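Local coordinates for Alpha/beta hydrolase fold-3 domain-containing protein (Enterococcus faecalis, PDB 2QRU) that is of unknown function but has an alpha/beta hydrolase fold and is probably a serine hydrolase, its physiological substrate not established, at residues Y245-E248 against H249-K253; E222-P225 against F226-K230; Y131-T134 against D135-F138; E265-D268 against S269-E273. One frame throughout, in Å; residues are numbered along the deposited sequence. Where two conformers were deposited one is given.

Contact 1. Residues Y245-E248 against H249-K253; sequences YYLE and HDFLK. With PO4 (phosphate ion), chain B.
Glu248 reaches forward over the turn that follows it and touches both Asp250 and Lys253. Its CB and CG lie close to the backbone N of His249. CG is anti to the backbone N (chi1 -177°), and the chain then bends at chi2, which brings the carboxylate back over the next residues. OE2 accepts the backbone N-H of Asp250 at 2.7 Å. The bond is fairly straight at the hydrogen (161°), but the N-H comes from above the carboxylate plane. OE2 also packs against CB of His249 at 3.3 Å. OE1 takes the other partner, Lys253 NZ, in a salt bridge of 3.1 Å. This ammonium sits on the syn side of OE1, near the carboxylate plane. One oxygen holds the backbone N of Asp250, the centre of an inverse gamma turn, and the other the ammonium three residues on.

The turn belongs to the loop after strand 240-244, where alpha/beta hydrolases carry the catalytic histidine. His249 probably fills that role here, in a Ser-His-Asp triad with Ser104 and Asp221. Its ND1 bonds to Asp221, and NE2 meets Ser104 OG. NE2 also donates to O1 of a phosphate ion at 3.0 Å, with the phosphorus near the ring plane at its edge. The phosphate is probably from the crystallisation liquor, and it is held as well by the backbone N atoms of Gly36, Gly37 and Ala105. Asp250 turns its carboxylate to Tyr131 OH and Arg103. On the apolar side Leu247 CD1 rests on CB of Phe251 at 3.9 Å, and both side chains pack on Val260 of helix 258-272.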
# COMPACT_ATOMS: atom_id res chain seq x y z
N TYR A 245 9.93 -16.32 -6.32
CA TYR A 245 11.34 -16.53 -6.11
C TYR A 245 12.14 -15.72 -7.13
O TYR A 245 11.70 -15.50 -8.26
CB TYR A 245 11.66 -18.06 -6.12
CG TYR A 245 11.05 -18.76 -4.90
CD1 TYR A 245 11.66 -18.68 -3.65
CD2 TYR A 245 9.85 -19.46 -4.99
CE1 TYR A 245 11.09 -19.28 -2.51
CE2 TYR A 245 9.29 -20.08 -3.86
CZ TYR A 245 9.92 -19.98 -2.62
OH TYR A 245 9.36 -20.57 -1.49
N TYR A 246 13.28 -15.21 -6.69
CA TYR A 246 14.28 -14.66 -7.61
C TYR A 246 13.89 -13.35 -8.31
O TYR A 246 14.57 -12.93 -9.25
CB TYR A 246 14.74 -15.77 -8.60
CG TYR A 246 15.48 -16.88 -7.88
CD1 TYR A 246 16.64 -16.60 -7.14
CD2 TYR A 246 15.02 -18.20 -7.90
CE1 TYR A 246 17.34 -17.60 -6.45
CE2 TYR A 246 15.70 -19.22 -7.21
CZ TYR A 246 16.87 -18.91 -6.48
OH TYR A 246 17.57 -19.88 -5.80
N LEU A 247 12.83 -12.68 -7.84
CA LEU A 247 12.41 -11.40 -8.40
C LEU A 247 12.73 -10.24 -7.49
O LEU A 247 12.83 -10.41 -6.27
CB LEU A 247 10.90 -11.38 -8.68
CG LEU A 247 10.39 -12.29 -9.77
CD1 LEU A 247 8.90 -12.15 -9.94
CD2 LEU A 247 11.14 -12.02 -11.10
N GLU A 248 12.86 -9.05 -8.10
CA GLU A 248 13.04 -7.80 -7.36
C GLU A 248 11.79 -7.49 -6.55
O GLU A 248 10.68 -7.93 -6.89
CB GLU A 248 13.31 -6.65 -8.33
CG GLU A 248 13.59 -5.27 -7.67
CD GLU A 248 12.46 -4.22 -7.93
OE1 GLU A 248 12.20 -3.91 -9.12
OE2 GLU A 248 11.89 -3.67 -6.95
N HIS A 249 12.00 -6.73 -5.47
CA HIS A 249 10.92 -6.22 -4.61
C HIS A 249 9.58 -5.94 -5.32
O HIS A 249 8.54 -6.56 -5.00
CB HIS A 249 11.43 -4.94 -3.91
CG HIS A 249 10.39 -4.22 -3.10
ND1 HIS A 249 9.77 -4.79 -2.02
CD2 HIS A 249 9.89 -2.97 -3.21
CE1 HIS A 249 8.93 -3.92 -1.49
NE2 HIS A 249 8.97 -2.81 -2.20
N ASP A 250 9.59 -5.00 -6.27
CA ASP A 250 8.32 -4.43 -6.73
C ASP A 250 7.81 -5.19 -7.93
O ASP A 250 7.68 -4.63 -9.02
CB ASP A 250 8.47 -2.94 -7.06
CG ASP A 250 7.13 -2.23 -7.26
OD1 ASP A 250 6.07 -2.69 -6.76
OD2 ASP A 250 7.12 -1.19 -7.93
N PHE A 251 7.51 -6.48 -7.74
CA PHE A 251 7.27 -7.29 -8.95
C PHE A 251 5.94 -7.02 -9.67
O PHE A 251 5.73 -7.54 -10.79
CB PHE A 251 7.50 -8.78 -8.71
CG PHE A 251 6.61 -9.38 -7.65
CD1 PHE A 251 5.29 -9.65 -7.96
CD2 PHE A 251 7.10 -9.68 -6.36
CE1 PHE A 251 4.44 -10.23 -6.99
CE2 PHE A 251 6.26 -10.28 -5.42
CZ PHE A 251 4.95 -10.55 -5.74
N LEU A 252 5.07 -6.17 -9.09
CA LEU A 252 3.90 -5.67 -9.86
C LEU A 252 4.29 -4.83 -11.10
O LEU A 252 3.46 -4.59 -11.99
CB LEU A 252 2.90 -4.91 -8.98
CG LEU A 252 2.10 -5.74 -7.96
CD1 LEU A 252 1.35 -4.77 -7.14
CD2 LEU A 252 1.13 -6.61 -8.71
N LYS A 253 5.55 -4.40 -11.17
CA LYS A 253 6.07 -3.74 -12.38
C LYS A 253 6.23 -4.70 -13.55
O LYS A 253 6.33 -4.27 -14.73
CB LYS A 253 7.41 -3.08 -12.09
CG LYS A 253 7.34 -1.89 -11.17
CD LYS A 253 8.67 -1.18 -11.13
CE LYS A 253 9.77 -2.09 -10.59
NZ LYS A 253 11.04 -1.34 -10.43
P PO4 B . 7.95 0.88 -2.27
O1 PO4 B . 8.79 0.02 -1.33
O2 PO4 B . 8.84 2.01 -2.78
O3 PO4 B . 7.52 0.09 -3.51
O4 PO4 B . 6.74 1.36 -1.50

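Contact 2. Residues E222-P225 against F226-K230; sequences EEVP and FRYSK
The carbonyl O of Pro225 accepts the backbone N-H of Tyr228 at 3.1 Å, with an angle of 168° at the hydrogen. The donor stands above the carbonyl plane. This i to i+3 bond closes the turn that leads from the loop after strand 213-218 into helix 227-235 of the alpha/beta hydrolase fold. Further on, Lys230 N bonds to Phe226 O at 3.1 Å, an i to i+4 helical bond.

The same carbonyl O lies at the edge of the Tyr228 ring, 3.3 Å from CD2. The proline ring and the tyrosine run side by side and point the same way. Pro225 CD meets CE2 of Tyr228 at 3.9 Å, in the plane of the aromatic ring at its edge. Val224 comes across at about a right angle. Its CG1, anti to the backbone N (chi1 177°), touches Tyr228 CD2 at 3.9 Å, while its other methyl, CG2, packs on His249 of the probable catalytic triad. The backbone N atoms of Glu223 and Val224 both bond to OD1 of Asp221, the likely triad acid, and so help to hold it in place.

Arg227 lies exposed beside Pro225 and Tyr228. Its CG meets CB of Pro225, and the extended chain brings NH1 of the guanidinium over one face of the Tyr228 ring, toward its rim. The hydroxyl of Tyr228 bonds to OD1 of Asp135. Phe226 turns inward to Ala217 and Phe241 on the sheet. Over one face of its ring, toward the rim, Lys230 CE stands 3.4 Å above the plane.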
# COMPACT_ATOMS: atom_id res chain seq x y z
N GLU A 222 15.14 -7.23 -1.63
CA GLU A 222 16.22 -6.52 -0.92
C GLU A 222 15.75 -5.25 -0.22
O GLU A 222 16.53 -4.65 0.55
CB GLU A 222 17.31 -6.12 -1.92
CG GLU A 222 17.80 -7.27 -2.76
CD GLU A 222 19.13 -7.78 -2.31
OE1 GLU A 222 19.32 -7.92 -1.08
OE2 GLU A 222 19.99 -8.04 -3.18
N GLU A 223 14.51 -4.84 -0.47
CA GLU A 223 13.95 -3.58 0.07
C GLU A 223 13.09 -3.78 1.34
O GLU A 223 13.10 -2.92 2.23
CB GLU A 223 13.16 -2.86 -1.03
CG GLU A 223 13.95 -2.68 -2.33
CD GLU A 223 13.25 -1.81 -3.35
OE1 GLU A 223 12.49 -0.91 -2.95
OE2 GLU A 223 13.49 -2.01 -4.57
N VAL A 224 12.36 -4.89 1.41
CA VAL A 224 11.59 -5.28 2.59
C VAL A 224 11.85 -6.78 2.82
O VAL A 224 11.63 -7.57 1.90
CB VAL A 224 10.06 -5.08 2.34
CG1 VAL A 224 9.23 -5.55 3.55
CG2 VAL A 224 9.74 -3.62 1.94
N PRO A 225 12.32 -7.17 4.02
CA PRO A 225 12.55 -8.59 4.27
C PRO A 225 11.24 -9.36 4.10
O PRO A 225 10.21 -8.97 4.67
CB PRO A 225 13.06 -8.63 5.73
CG PRO A 225 13.55 -7.23 5.99
CD PRO A 225 12.71 -6.33 5.18
N PHE A 226 11.26 -10.44 3.30
CA PHE A 226 9.98 -11.12 3.01
C PHE A 226 9.39 -11.88 4.19
O PHE A 226 8.23 -12.30 4.14
CB PHE A 226 10.01 -11.91 1.68
CG PHE A 226 10.54 -13.33 1.77
CD1 PHE A 226 11.72 -13.65 2.46
CD2 PHE A 226 9.86 -14.34 1.10
CE1 PHE A 226 12.19 -14.98 2.45
CE2 PHE A 226 10.34 -15.67 1.06
CZ PHE A 226 11.48 -15.98 1.76
N ARG A 227 10.15 -11.94 5.30
CA ARG A 227 9.55 -12.45 6.55
C ARG A 227 8.28 -11.66 6.91
O ARG A 227 7.37 -12.17 7.61
CB ARG A 227 10.55 -12.43 7.70
CG ARG A 227 11.05 -11.01 8.05
CD ARG A 227 11.82 -10.99 9.40
NE ARG A 227 12.27 -9.62 9.71
CZ ARG A 227 11.51 -8.69 10.31
NH1 ARG A 227 10.26 -8.96 10.73
NH2 ARG A 227 12.03 -7.46 10.53
N TYR A 228 8.22 -10.38 6.51
CA TYR A 228 7.01 -9.60 6.86
C TYR A 228 5.78 -10.20 6.19
O TYR A 228 4.73 -10.34 6.83
CB TYR A 228 7.15 -8.16 6.41
CG TYR A 228 7.98 -7.35 7.41
CD1 TYR A 228 7.44 -6.94 8.63
CD2 TYR A 228 9.30 -7.02 7.12
CE1 TYR A 228 8.21 -6.19 9.57
CE2 TYR A 228 10.08 -6.26 8.05
CZ TYR A 228 9.52 -5.86 9.28
OH TYR A 228 10.30 -5.10 10.18
N SER A 229 5.90 -10.47 4.89
CA SER A 229 4.75 -11.04 4.19
C SER A 229 4.43 -12.45 4.66
O SER A 229 3.28 -12.86 4.62
CB SER A 229 4.95 -10.96 2.67
OG SER A 229 4.89 -9.60 2.25
N LYS A 230 5.44 -13.21 5.09
CA LYS A 230 5.14 -14.52 5.74
C LYS A 230 4.28 -14.31 6.97
O LYS A 230 3.27 -15.00 7.15
CB LYS A 230 6.41 -15.25 6.18
CG LYS A 230 7.22 -15.73 5.00
CD LYS A 230 8.50 -16.34 5.49
CE LYS A 230 9.35 -16.83 4.35
NZ LYS A 230 10.76 -17.16 4.81

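Contact 3. Residues Y131-T134 against D135-F138; sequences YGYT and DLEF
The chain is extended at Tyr133 and Asp135, with Thr134 kinked between them, and enters a 3-10 turn at Glu137 and Phe138. An Asx turn spans this change of direction. Asp135 OD1 accepts the backbone N-H of Glu137 at 2.9 Å, on the anti side of the carboxylate and about 31° out of its plane. The segment follows strand 127-130 of the alpha/beta hydrolase sheet and lies next to the probable active site, where Tyr133 touches Ala105 and Val224.

Tyr133 and Phe138 form a T-shaped pair, the edge of Phe138 toward the face of Tyr133. The centroids are 4.7 Å apart and the planes 64° apart. CZ of Phe138 stands over the centre of the tyrosine ring, and CE1 lies 3.4 Å from Tyr133 CD2. The Phe138 CG sits between backbone N and carbonyl carbon (chi1 70°), which turns the ring back over Tyr133. Leu136 CD2 adds an apolar touch at Tyr133 CE2.

The backbone N and O of Asp135 are buried without a polar partner. A water joins its other carboxylate oxygen to Thr134, 2.7 Å from Asp135 OD2 and 2.8 Å from Thr134 OG1.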
# COMPACT_ATOMS: atom_id res chain seq x y z
N TYR A 131 3.90 -7.53 -0.72
CA TYR A 131 5.22 -7.21 -0.14
C TYR A 131 5.24 -5.93 0.74
O TYR A 131 6.16 -5.09 0.69
CB TYR A 131 6.33 -7.24 -1.21
CG TYR A 131 5.96 -6.63 -2.55
CD1 TYR A 131 6.04 -5.26 -2.76
CD2 TYR A 131 5.51 -7.43 -3.60
CE1 TYR A 131 5.71 -4.69 -4.01
CE2 TYR A 131 5.15 -6.87 -4.84
CZ TYR A 131 5.25 -5.51 -5.04
OH TYR A 131 4.93 -5.00 -6.32
N GLY A 132 4.21 -5.84 1.59
CA GLY A 132 4.17 -4.78 2.62
C GLY A 132 4.90 -5.23 3.89
O GLY A 132 5.72 -6.17 3.89
N TYR A 133 4.55 -4.56 4.99
CA TYR A 133 5.23 -4.74 6.26
C TYR A 133 4.35 -4.27 7.40
O TYR A 133 3.39 -3.53 7.17
CB TYR A 133 6.58 -4.04 6.24
CG TYR A 133 6.63 -2.71 5.54
CD1 TYR A 133 6.91 -2.63 4.16
CD2 TYR A 133 6.48 -1.50 6.26
CE1 TYR A 133 6.99 -1.39 3.50
CE2 TYR A 133 6.55 -0.28 5.59
CZ TYR A 133 6.84 -0.22 4.23
OH TYR A 133 6.94 0.99 3.57
N THR A 134 4.70 -4.70 8.63
CA THR A 134 3.82 -4.52 9.78
C THR A 134 4.45 -3.53 10.79
O THR A 134 3.81 -3.12 11.75
CB THR A 134 3.60 -5.87 10.52
OG1 THR A 134 4.88 -6.49 10.73
CG2 THR A 134 2.70 -6.81 9.69
N ASP A 135 5.71 -3.18 10.54
CA ASP A 135 6.43 -2.21 11.37
C ASP A 135 7.54 -1.61 10.51
O ASP A 135 7.71 -2.00 9.35
CB ASP A 135 6.93 -2.86 12.69
CG ASP A 135 8.01 -3.90 12.47
OD1 ASP A 135 8.99 -3.61 11.75
OD2 ASP A 135 7.89 -5.02 13.05
N LEU A 136 8.25 -0.64 11.07
CA LEU A 136 9.26 0.10 10.32
C LEU A 136 10.69 -0.29 10.74
O LEU A 136 11.67 0.36 10.33
CB LEU A 136 9.00 1.61 10.49
CG LEU A 136 7.61 2.05 9.97
CD1 LEU A 136 7.36 3.51 10.33
CD2 LEU A 136 7.47 1.82 8.47
N GLU A 137 10.85 -1.37 11.52
CA GLU A 137 12.17 -1.68 12.10
C GLU A 137 13.21 -1.93 11.01
O GLU A 137 14.38 -1.59 11.17
CB GLU A 137 12.11 -2.90 13.02
CG GLU A 137 11.16 -2.71 14.17
CD GLU A 137 11.55 -1.52 15.02
OE1 GLU A 137 12.74 -1.40 15.39
OE2 GLU A 137 10.65 -0.70 15.28
N PHE A 138 12.77 -2.52 9.90
CA PHE A 138 13.70 -2.93 8.86
C PHE A 138 14.45 -1.73 8.22
O PHE A 138 15.52 -1.91 7.63
CB PHE A 138 12.98 -3.79 7.80
CG PHE A 138 12.01 -3.01 6.96
CD1 PHE A 138 10.73 -2.76 7.43
CD2 PHE A 138 12.37 -2.52 5.72
CE1 PHE A 138 9.85 -2.02 6.71
CE2 PHE A 138 11.48 -1.79 4.95
CZ PHE A 138 10.21 -1.53 5.45
O HOH W 1 5.40 -6.12 13.42

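Contact 4. Residues E265-D268 against S269-E273; sequences EQLD and SWLKE
Helix 258-272 is the C-terminal helix of the alpha/beta hydrolase fold, and residues 265-273 are its last turns. Four i to i+4 backbone bonds run through the contact. Ser269 N, Trp270 N, Leu271 N and Lys272 N donate to the carbonyl O atoms of Glu265, Gln266, Leu267 and Asp268, in that order. The bond from Leu271 N to Leu267 O is 2.8 Å long. Beyond this, Glu273 N bonds to Trp270 O at 3.0 Å, three residues back.

Asp268 and Lys272 are one turn apart and form a salt bridge on the flank of the helix that faces Asn57. CG of Asp268 is anti to the backbone N (chi1 -175°), which sends the carboxylate along the helix toward the lysine. The Lys272 chain runs past Asp268 O and bends at chi4, bringing NZ to OD2 at 2.8 Å. The ammonium meets OD2 on the syn side, close to the carboxylate plane. A second, weak bond joins NZ to OD1 of Asp268 at 3.2 Å. Asn57 bonds to both partners, its ND2 to Asp268 OD1 and its OD1 to Lys272 NZ.

The inner side is apolar. Leu267 CD1 touches two side chains of the next turn, 4.0 Å from Trp270 CE3 and 4.0 Å from Leu271 CG. Arg274 makes a cation-pi contact with the indole of Trp270. Leu267 packs on Leu50 and Leu53 of helix 48-55 and on Val128 and Phe130 of strand 127-130, Leu271 reaches Leu53 and Phe54, and Trp270 lies against Val128, Phe214 and Thr240 of the sheet.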
# COMPACT_ATOMS: atom_id res chain seq x y z
N GLU A 265 -2.96 -15.99 -10.98
CA GLU A 265 -3.92 -17.11 -11.03
C GLU A 265 -4.29 -17.53 -9.60
O GLU A 265 -5.46 -17.80 -9.31
CB GLU A 265 -3.36 -18.30 -11.80
CG GLU A 265 -3.12 -18.00 -13.24
CD GLU A 265 -2.39 -19.12 -13.96
OE1 GLU A 265 -1.96 -20.11 -13.30
OE2 GLU A 265 -2.24 -19.00 -15.20
N GLN A 266 -3.28 -17.60 -8.72
CA GLN A 266 -3.48 -17.95 -7.30
C GLN A 266 -4.37 -16.93 -6.59
O GLN A 266 -5.32 -17.31 -5.87
CB GLN A 266 -2.15 -18.11 -6.57
CG GLN A 266 -1.40 -19.38 -7.01
CD GLN A 266 0.07 -19.38 -6.62
OE1 GLN A 266 0.64 -18.37 -6.21
NE2 GLN A 266 0.71 -20.53 -6.79
N LEU A 267 -4.08 -15.66 -6.84
CA LEU A 267 -4.87 -14.56 -6.27
C LEU A 267 -6.30 -14.63 -6.80
O LEU A 267 -7.25 -14.45 -6.03
CB LEU A 267 -4.21 -13.21 -6.56
CG LEU A 267 -5.01 -12.00 -6.06
CD1 LEU A 267 -5.41 -12.05 -4.58
CD2 LEU A 267 -4.28 -10.67 -6.36
N ASP A 268 -6.44 -14.89 -8.10
CA ASP A 268 -7.78 -14.96 -8.70
C ASP A 268 -8.60 -16.07 -8.04
O ASP A 268 -9.76 -15.86 -7.65
CB ASP A 268 -7.71 -15.17 -10.22
CG ASP A 268 -9.07 -15.14 -10.86
OD1 ASP A 268 -9.58 -14.04 -11.10
OD2 ASP A 268 -9.65 -16.23 -11.07
N SER A 269 -7.99 -17.25 -7.90
CA SER A 269 -8.66 -18.38 -7.27
C SER A 269 -9.06 -18.03 -5.82
O SER A 269 -10.17 -18.33 -5.40
CB SER A 269 -7.76 -19.61 -7.28
OG SER A 269 -8.37 -20.72 -6.63
N TRP A 270 -8.14 -17.39 -5.09
CA TRP A 270 -8.39 -17.01 -3.68
C TRP A 270 -9.53 -15.98 -3.61
O TRP A 270 -10.40 -16.07 -2.70
CB TRP A 270 -7.11 -16.44 -3.09
CG TRP A 270 -7.19 -16.04 -1.64
CD1 TRP A 270 -6.94 -16.83 -0.55
CD2 TRP A 270 -7.49 -14.73 -1.14
NE1 TRP A 270 -7.09 -16.09 0.61
CE2 TRP A 270 -7.43 -14.80 0.28
CE3 TRP A 270 -7.84 -13.51 -1.75
CZ2 TRP A 270 -7.66 -13.69 1.09
CZ3 TRP A 270 -8.05 -12.38 -0.93
CH2 TRP A 270 -7.97 -12.49 0.48
N LEU A 271 -9.53 -15.01 -4.53
CA LEU A 271 -10.60 -13.99 -4.56
C LEU A 271 -11.96 -14.64 -4.80
O LEU A 271 -12.96 -14.25 -4.17
CB LEU A 271 -10.36 -12.93 -5.63
CG LEU A 271 -9.29 -11.89 -5.35
CD1 LEU A 271 -9.14 -11.07 -6.61
CD2 LEU A 271 -9.66 -11.00 -4.16
N LYS A 272 -11.99 -15.64 -5.68
CA LYS A 272 -13.23 -16.37 -5.95
C LYS A 272 -13.79 -17.15 -4.72
O LYS A 272 -14.95 -17.53 -4.73
CB LYS A 272 -13.07 -17.30 -7.17
CG LYS A 272 -12.99 -16.51 -8.47
CD LYS A 272 -12.74 -17.46 -9.68
CE LYS A 272 -13.10 -16.79 -11.03
NZ LYS A 272 -12.39 -15.50 -11.26
N GLU A 273 -12.96 -17.35 -3.69
CA GLU A 273 -13.41 -17.99 -2.45
C GLU A 273 -13.84 -16.99 -1.35
O GLU A 273 -14.27 -17.42 -0.29
CB GLU A 273 -12.35 -18.99 -1.92
CG GLU A 273 -12.13 -20.13 -2.95
CD GLU A 273 -11.21 -21.27 -2.47
OE1 GLU A 273 -10.75 -21.23 -1.31
OE2 GLU A 273 -10.97 -22.19 -3.30

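Contacts 1, 2 and 3 gather at the probable active site, while contact 4 lies away from it and touches none of them. Contact 3 is the most buried and relies on aromatic packing. Contacts 1 and 2 are partly buried. The first turns on a carboxylate, the second on a backbone turn with proline and valine against a tyrosine. Polar bonds join contact 3 to both of them. Contacts 1 and 2 also touch directly, through the triad histidine of the one and the loop before the helix of the other. Contact 4 is regular helix, with a salt bridge on one flank and leucines and a tryptophan packed on helix 48-55 and the sheet.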